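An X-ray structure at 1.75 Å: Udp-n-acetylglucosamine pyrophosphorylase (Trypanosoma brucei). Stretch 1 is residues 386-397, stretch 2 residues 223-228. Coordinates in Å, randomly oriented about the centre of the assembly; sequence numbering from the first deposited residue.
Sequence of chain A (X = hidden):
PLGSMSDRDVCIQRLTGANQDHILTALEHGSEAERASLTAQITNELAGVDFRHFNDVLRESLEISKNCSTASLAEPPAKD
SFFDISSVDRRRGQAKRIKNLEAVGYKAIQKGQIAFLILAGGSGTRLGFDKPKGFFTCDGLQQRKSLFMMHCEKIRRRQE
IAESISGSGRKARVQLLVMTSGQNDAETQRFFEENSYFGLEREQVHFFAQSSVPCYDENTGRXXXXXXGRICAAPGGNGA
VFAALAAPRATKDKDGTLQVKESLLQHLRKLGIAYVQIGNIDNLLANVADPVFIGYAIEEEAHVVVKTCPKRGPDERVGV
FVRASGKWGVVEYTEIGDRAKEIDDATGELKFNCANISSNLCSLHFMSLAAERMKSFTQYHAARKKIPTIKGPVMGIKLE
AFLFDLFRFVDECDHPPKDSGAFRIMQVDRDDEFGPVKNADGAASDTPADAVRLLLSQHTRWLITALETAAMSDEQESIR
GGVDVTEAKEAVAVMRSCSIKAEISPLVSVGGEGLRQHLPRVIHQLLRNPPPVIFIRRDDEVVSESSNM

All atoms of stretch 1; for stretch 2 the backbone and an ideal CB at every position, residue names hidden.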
ATOM      1  N   LYS A 386     -21.255 -11.617  11.372  1.00 18.38           N
ATOM      2  CA  LYS A 386     -22.463 -12.230  10.845  1.00 19.02           C
ATOM      3  C   LYS A 386     -22.230 -12.441   9.362  1.00 18.07           C
ATOM      4  O   LYS A 386     -21.965 -11.500   8.641  1.00 20.72           O
ATOM      5  CB  LYS A 386     -23.660 -11.310  11.070  1.00 22.12           C
ATOM      6  CG  LYS A 386     -25.019 -11.994  10.968  1.00 26.54           C
ATOM      7  CD  LYS A 386     -26.092 -10.912  10.965  1.00 28.61           C
ATOM      8  CE  LYS A 386     -27.487 -11.459  11.197  1.00 32.45           C
ATOM      9  NZ  LYS A 386     -28.452 -10.323  11.241  1.00 36.63           N
ATOM     10  N   ILE A 387     -22.329 -13.678   8.895  1.00 16.15           N
ATOM     11  CA  ILE A 387     -21.920 -13.987   7.535  1.00 15.54           C
ATOM     12  C   ILE A 387     -23.125 -14.430   6.706  1.00 15.18           C
ATOM     13  O   ILE A 387     -23.746 -15.397   7.056  1.00 14.81           O
ATOM     14  CB  ILE A 387     -20.882 -15.119   7.566  1.00 16.06           C
ATOM     15  CG1 ILE A 387     -19.603 -14.626   8.249  1.00 16.69           C
ATOM     16  CG2 ILE A 387     -20.597 -15.623   6.152  1.00 16.86           C
ATOM     17  CD1 ILE A 387     -18.620 -15.745   8.482  1.00 17.16           C
ATOM     18  N   PRO A 388     -23.444 -13.715   5.612  1.00 15.65           N
ATOM     19  CA  PRO A 388     -24.574 -14.135   4.771  1.00 16.44           C
ATOM     20  C   PRO A 388     -24.246 -15.446   4.064  1.00 15.69           C
ATOM     21  O   PRO A 388     -23.131 -15.610   3.560  1.00 16.89           O
ATOM     22  CB  PRO A 388     -24.667 -13.008   3.728  1.00 17.41           C
ATOM     23  CG  PRO A 388     -23.919 -11.853   4.341  1.00 17.99           C
ATOM     24  CD  PRO A 388     -22.777 -12.521   5.052  1.00 16.75           C
ATOM     25  N   THR A 389     -25.202 -16.377   4.022  1.00 13.96           N
ATOM     26  CA  THR A 389     -25.051 -17.614   3.242  1.00 13.16           C
ATOM     27  C   THR A 389     -26.363 -17.896   2.543  1.00 12.61           C
ATOM     28  O   THR A 389     -27.378 -17.310   2.878  1.00 12.35           O
ATOM     29  CB  THR A 389     -24.664 -18.872   4.072  1.00 12.86           C
ATOM     30  OG1 THR A 389     -25.830 -19.446   4.707  1.00 12.66           O
ATOM     31  CG2 THR A 389     -23.589 -18.533   5.146  1.00 13.23           C
ATOM     32  N   ILE A 390     -26.339 -18.797   1.566  1.00 12.23           N
ATOM     33  CA  ILE A 390     -27.578 -19.152   0.846  1.00 12.50           C
ATOM     34  C   ILE A 390     -28.567 -19.910   1.773  1.00 12.59           C
ATOM     35  O   ILE A 390     -29.731 -20.164   1.387  1.00 11.87           O
ATOM     36  CB  ILE A 390     -27.232 -20.004  -0.394  1.00 12.42           C
ATOM     37  CG1 ILE A 390     -28.311 -19.863  -1.490  1.00 12.82           C
ATOM     38  CG2 ILE A 390     -26.972 -21.454   0.025  1.00 11.93           C
ATOM     39  CD1 ILE A 390     -27.872 -20.238  -2.891  1.00 14.00           C
ATOM     40  N   LYS A 391     -28.107 -20.297   2.966  1.00 12.67           N
ATOM     41  CA  LYS A 391     -28.984 -20.934   3.974  1.00 13.38           C
ATOM     42  C   LYS A 391     -29.353 -19.955   5.084  1.00 14.09           C
ATOM     43  O   LYS A 391     -29.884 -20.354   6.116  1.00 14.07           O
ATOM     44  CB  LYS A 391     -28.341 -22.210   4.542  1.00 14.69           C
ATOM     45  CG  LYS A 391     -27.875 -23.165   3.448  1.00 15.38           C
ATOM     46  CD  LYS A 391     -27.890 -24.641   3.829  1.00 18.33           C
ATOM     47  CE  LYS A 391     -26.777 -25.053   4.742  1.00 19.99           C
ATOM     48  NZ  LYS A 391     -26.893 -26.521   5.044  1.00 20.44           N
ATOM     49  N   GLY A 392     -29.118 -18.673   4.830  1.00 13.77           N
ATOM     50  CA  GLY A 392     -29.365 -17.627   5.826  1.00 14.85           C
ATOM     51  C   GLY A 392     -28.093 -17.224   6.556  1.00 15.17           C
ATOM     52  O   GLY A 392     -27.059 -17.889   6.424  1.00 14.26           O
ATOM     53  N   PRO A 393     -28.159 -16.113   7.317  1.00 15.83           N
ATOM     54  CA  PRO A 393     -26.957 -15.630   8.002  1.00 16.06           C
ATOM     55  C   PRO A 393     -26.517 -16.571   9.122  1.00 15.44           C
ATOM     56  O   PRO A 393     -27.347 -17.178   9.812  1.00 15.09           O
ATOM     57  CB  PRO A 393     -27.385 -14.262   8.556  1.00 16.81           C
ATOM     58  CG  PRO A 393     -28.879 -14.365   8.713  1.00 17.40           C
ATOM     59  CD  PRO A 393     -29.334 -15.244   7.565  1.00 16.10           C
ATOM     60  N   VAL A 394     -25.208 -16.731   9.274  1.00 14.96           N
ATOM     61  CA  VAL A 394     -24.658 -17.483  10.399  1.00 15.24           C
ATOM     62  C   VAL A 394     -23.534 -16.674  11.022  1.00 14.97           C
ATOM     63  O   VAL A 394     -22.956 -15.830  10.363  1.00 15.13           O
ATOM     64  CB  VAL A 394     -24.091 -18.866  10.005  1.00 15.97           C
ATOM     65  CG1 VAL A 394     -25.162 -19.735   9.350  1.00 16.49           C
ATOM     66  CG2 VAL A 394     -22.929 -18.698   9.038  1.00 16.22           C
ATOM     67  N   MET A 395     -23.235 -16.963  12.281  1.00 15.49           N
ATOM     68  CA  MET A 395     -22.117 -16.332  12.970  1.00 16.19           C
ATOM     69  C   MET A 395     -20.873 -17.144  12.635  1.00 14.60           C
ATOM     70  O   MET A 395     -20.912 -18.370  12.673  1.00 15.74           O
ATOM     71  CB  MET A 395     -22.354 -16.330  14.490  1.00 18.47           C
ATOM     72  CG  MET A 395     -23.463 -15.385  14.960  1.00 20.69           C
ATOM     73  SD  MET A 395     -23.470 -13.765  14.151  1.00 24.72           S
ATOM     74  CE  MET A 395     -22.048 -12.956  14.890  1.00 23.98           C
ATOM     75  N   GLY A 396     -19.785 -16.467  12.270  1.00 13.93           N
ATOM     76  CA  GLY A 396     -18.543 -17.178  11.948  1.00 13.18           C
ATOM     77  C   GLY A 396     -17.333 -16.352  12.329  1.00 13.32           C
ATOM     78  O   GLY A 396     -17.468 -15.212  12.766  1.00 13.64           O
ATOM     79  N   ILE A 397     -16.158 -16.935  12.127  1.00 12.08           N
ATOM     80  CA  ILE A 397     -14.892 -16.281  12.498  1.00 11.85           C
ATOM     81  C   ILE A 397     -14.149 -15.935  11.213  1.00 12.17           C
ATOM     82  O   ILE A 397     -13.947 -16.807  10.368  1.00 12.47           O
ATOM     83  CB  ILE A 397     -14.010 -17.191  13.378  1.00 12.02           C
ATOM     84  CG1 ILE A 397     -14.752 -17.608  14.669  1.00 12.37           C
ATOM     85  CG2 ILE A 397     -12.674 -16.487  13.698  1.00 11.63           C
ATOM     86  CD1 ILE A 397     -15.136 -16.440  15.569  1.00 13.01           C
ATOM     87  N   UNK A 223     -15.045 -25.045   8.207  1.00 12.66           N
ATOM     88  CA  UNK A 223     -15.171 -23.977   7.223  1.00 12.18           C
ATOM     89  C   UNK A 223     -16.649 -23.831   6.864  1.00 12.65           C
ATOM     90  O   UNK A 223     -17.349 -24.837   6.606  1.00 13.14           O
ATOM     91  CB  UNK A 223     -14.325 -24.263   5.981  1.00 12.18           C
ATOM     92  N   UNK A 224     -17.123 -22.588   6.853  1.00 11.65           N
ATOM     93  CA  UNK A 224     -18.506 -22.317   6.505  1.00 12.28           C
ATOM     94  C   UNK A 224     -18.658 -22.336   4.985  1.00 13.18           C
ATOM     95  O   UNK A 224     -17.779 -21.875   4.265  1.00 12.82           O
ATOM     96  CB  UNK A 224     -18.960 -20.975   7.083  1.00 12.28           C
ATOM     97  N   UNK A 225     -19.768 -22.908   4.505  1.00 13.76           N
ATOM     98  CA  UNK A 225     -20.116 -22.876   3.092  1.00 15.34           C
ATOM     99  C   UNK A 225     -21.038 -21.698   2.799  1.00 15.37           C
ATOM    100  O   UNK A 225     -22.065 -21.527   3.475  1.00 15.13           O
ATOM    101  CB  UNK A 225     -20.777 -24.190   2.671  1.00 15.34           C
ATOM    102  N   UNK A 226     -20.669 -20.875   1.819  1.00 15.23           N
ATOM    103  CA  UNK A 226     -21.567 -19.830   1.333  1.00 17.06           C
ATOM    104  C   UNK A 226     -22.752 -20.489   0.597  1.00 16.38           C
ATOM    105  O   UNK A 226     -23.920 -20.083   0.750  1.00 16.18           O
ATOM    106  CB  UNK A 226     -20.823 -18.858   0.415  1.00 17.06           C
ATOM    107  N   UNK A 227     -22.420 -21.501  -0.190  1.00 14.81           N
ATOM    108  CA  UNK A 227     -23.418 -22.349  -0.888  1.00 14.20           C
ATOM    109  C   UNK A 227     -22.750 -23.667  -1.262  1.00 13.60           C
ATOM    110  O   UNK A 227     -21.591 -23.891  -0.926  1.00 12.33           O
ATOM    111  CB  UNK A 227     -23.974 -21.655  -2.133  1.00 14.20           C
ATOM    112  N   UNK A 228     -23.459 -24.560  -1.956  1.00 13.32           N
ATOM    113  CA  UNK A 228     -22.904 -25.872  -2.200  1.00 14.86           C
ATOM    114  C   UNK A 228     -21.664 -25.826  -3.109  1.00 14.72           C
ATOM    115  O   UNK A 228     -20.903 -26.797  -3.157  1.00 17.44           O
ATOM    116  CB  UNK A 228     -23.975 -26.772  -2.819  1.00 14.86           C
TER

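Stretch 1 is a hairpin. Ile387 and Val394 pair through two backbone hydrogen bonds, Ile387 N to Val394 O at 2.7 Å and Val394 N to Ile387 O at 3.0 Å, and a type I turn from Thr389 to Gly392 closes the end. Within the turn, Thr389 OG1 accepts from Lys391 N (3.0 Å) and donates to Gly392 O (2.6 Å), so its hydroxyl is engaged within the turn; its CG2 lies against stretch 2.

Position 223 comes first. Nothing of stretch 1 lies within 5.5 Å of its ideal CB, and phi/psi of -62/133 suit almost any residue, so the hairpin gives no basis for choosing. The deposited residue is Ile223, which makes no contact here.

Position 224 is the informative one. Its CA-to-CB bond points toward stretch 1, and the ideal CB stands 5.0 Å from Val394 CG2 and 5.4 Å from Ile387 CD1. Those gaps leave room for further carbons, and the surroundings are apolar: two aliphatic side chains, the methyl of Thr389 and the bare backbone of Gly396. Leucine, isoleucine, methionine or perhaps valine would suit; a charged group would find little to pair with in this part of the hairpin. The residue is Ile224, with chi1 m and chi2 t. Its CG2 lies 4.1 Å from Val394 CG2 and also 4.1 Å from Thr389 CG2, while its CD1 reaches 4.0 Å from Ile387 CD1 and 3.6 Å from Gly396 CA. The last contact depends on the glycine: an ideal CB on Gly396 would point toward stretch 2 and sit 2.4 Å from Ile224 CD1, a clash.

At position 225 the CB points sideways and has no stretch 1 atom within 5.5 Å. The backbone, at -94/127, is extended, so many side chains would be tolerated. It is Met225, whose end leads away; the nearest contact is instead from its carbonyl, with Thr389 CG2 3.8 Å from Met225 O.

Position 226 marks a corner, with phi/psi of -69/-42. Its main contribution needs no particular side chain: Ile390 N donates to the carbonyl O of 226 at 2.9 Å, with a nearly straight N-H...O angle of 176°. The CB points sideways, 5.1 Å from Pro388 O and 5.2 Å from Thr389 CA, so stretch 1 restricts little; a donor such as lysine or glutamine could in principle reach toward that carbonyl, while a carboxylate could not bond to it and would have to find its partner elsewhere. Glu226 is found; its CG approaches Pro388 O at 4.4 Å, Thr389 CB is 3.6 Å from Glu226 O, and its OE1 is hydrogen-bonded elsewhere in the structure.

Position 227 is extended (-160/-177). Its sideways CB lies 3.7 Å from Ile390 CG2, so a small or medium side chain that packs through CB and then turns aside would fit: serine, asparagine or aspartate, for example. The residue is Asn227, chi1 p, with its CB 3.6 Å from Ile390 CG2 and its OD1 hydrogen-bonded elsewhere in the structure.

Position 228 has no stretch 1 atom within 5.5 Å of its CB, leaving the choice open. Arg228 occupies it without contacting the hairpin.

Stretch 2 (223-228) IIMENR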
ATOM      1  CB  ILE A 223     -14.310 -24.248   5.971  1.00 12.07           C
ATOM      2  CG1 ILE A 223     -12.824 -24.093   6.331  1.00 12.63           C
ATOM      3  CG2 ILE A 223     -14.638 -23.271   4.846  1.00 12.89           C
ATOM      4  CD1 ILE A 223     -11.843 -24.518   5.248  1.00 11.63           C
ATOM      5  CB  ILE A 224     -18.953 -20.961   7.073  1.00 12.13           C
ATOM      6  CG1 ILE A 224     -18.934 -20.992   8.611  1.00 11.93           C
ATOM      7  CG2 ILE A 224     -20.347 -20.575   6.540  1.00 12.60           C
ATOM      8  CD1 ILE A 224     -18.920 -19.618   9.264  1.00 11.29           C
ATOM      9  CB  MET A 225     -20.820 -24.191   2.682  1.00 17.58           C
ATOM     10  CG  MET A 225     -20.038 -25.469   2.976  1.00 21.07           C
ATOM     11  SD  MET A 225     -18.484 -25.504   2.064  1.00 26.68           S
ATOM     12  CE  MET A 225     -19.080 -25.796   0.387  1.00 22.14           C
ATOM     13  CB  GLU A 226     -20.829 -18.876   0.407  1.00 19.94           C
ATOM     14  CG  GLU A 226     -21.662 -17.670  -0.016  1.00 24.90           C
ATOM     15  CD  GLU A 226     -20.865 -16.613  -0.761  1.00 29.40           C
ATOM     16  OE1 GLU A 226     -19.637 -16.773  -0.946  1.00 31.07           O
ATOM     17  OE2 GLU A 226     -21.479 -15.604  -1.162  1.00 34.97           O
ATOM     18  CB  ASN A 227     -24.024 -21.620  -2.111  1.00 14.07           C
ATOM     19  CG  ASN A 227     -22.984 -21.191  -3.132  1.00 15.03           C
ATOM     20  OD1 ASN A 227     -22.307 -22.015  -3.735  1.00 15.20           O
ATOM     21  ND2 ASN A 227     -22.877 -19.889  -3.349  1.00 15.34           N
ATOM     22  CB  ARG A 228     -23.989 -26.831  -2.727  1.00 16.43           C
ATOM     23  CG  ARG A 228     -24.993 -27.201  -1.632  1.00 19.49           C
ATOM     24  CD  ARG A 228     -25.992 -28.212  -2.126  1.00 23.26           C
ATOM     25  NE  ARG A 228     -25.315 -29.449  -2.500  1.00 26.57           N
ATOM     26  CZ  ARG A 228     -25.924 -30.540  -2.937  1.00 28.57           C
ATOM     27  NH1 ARG A 228     -27.269 -30.587  -3.081  1.00 28.38           N
ATOM     28  NH2 ARG A 228     -25.180 -31.583  -3.248  1.00 28.92           N
TER
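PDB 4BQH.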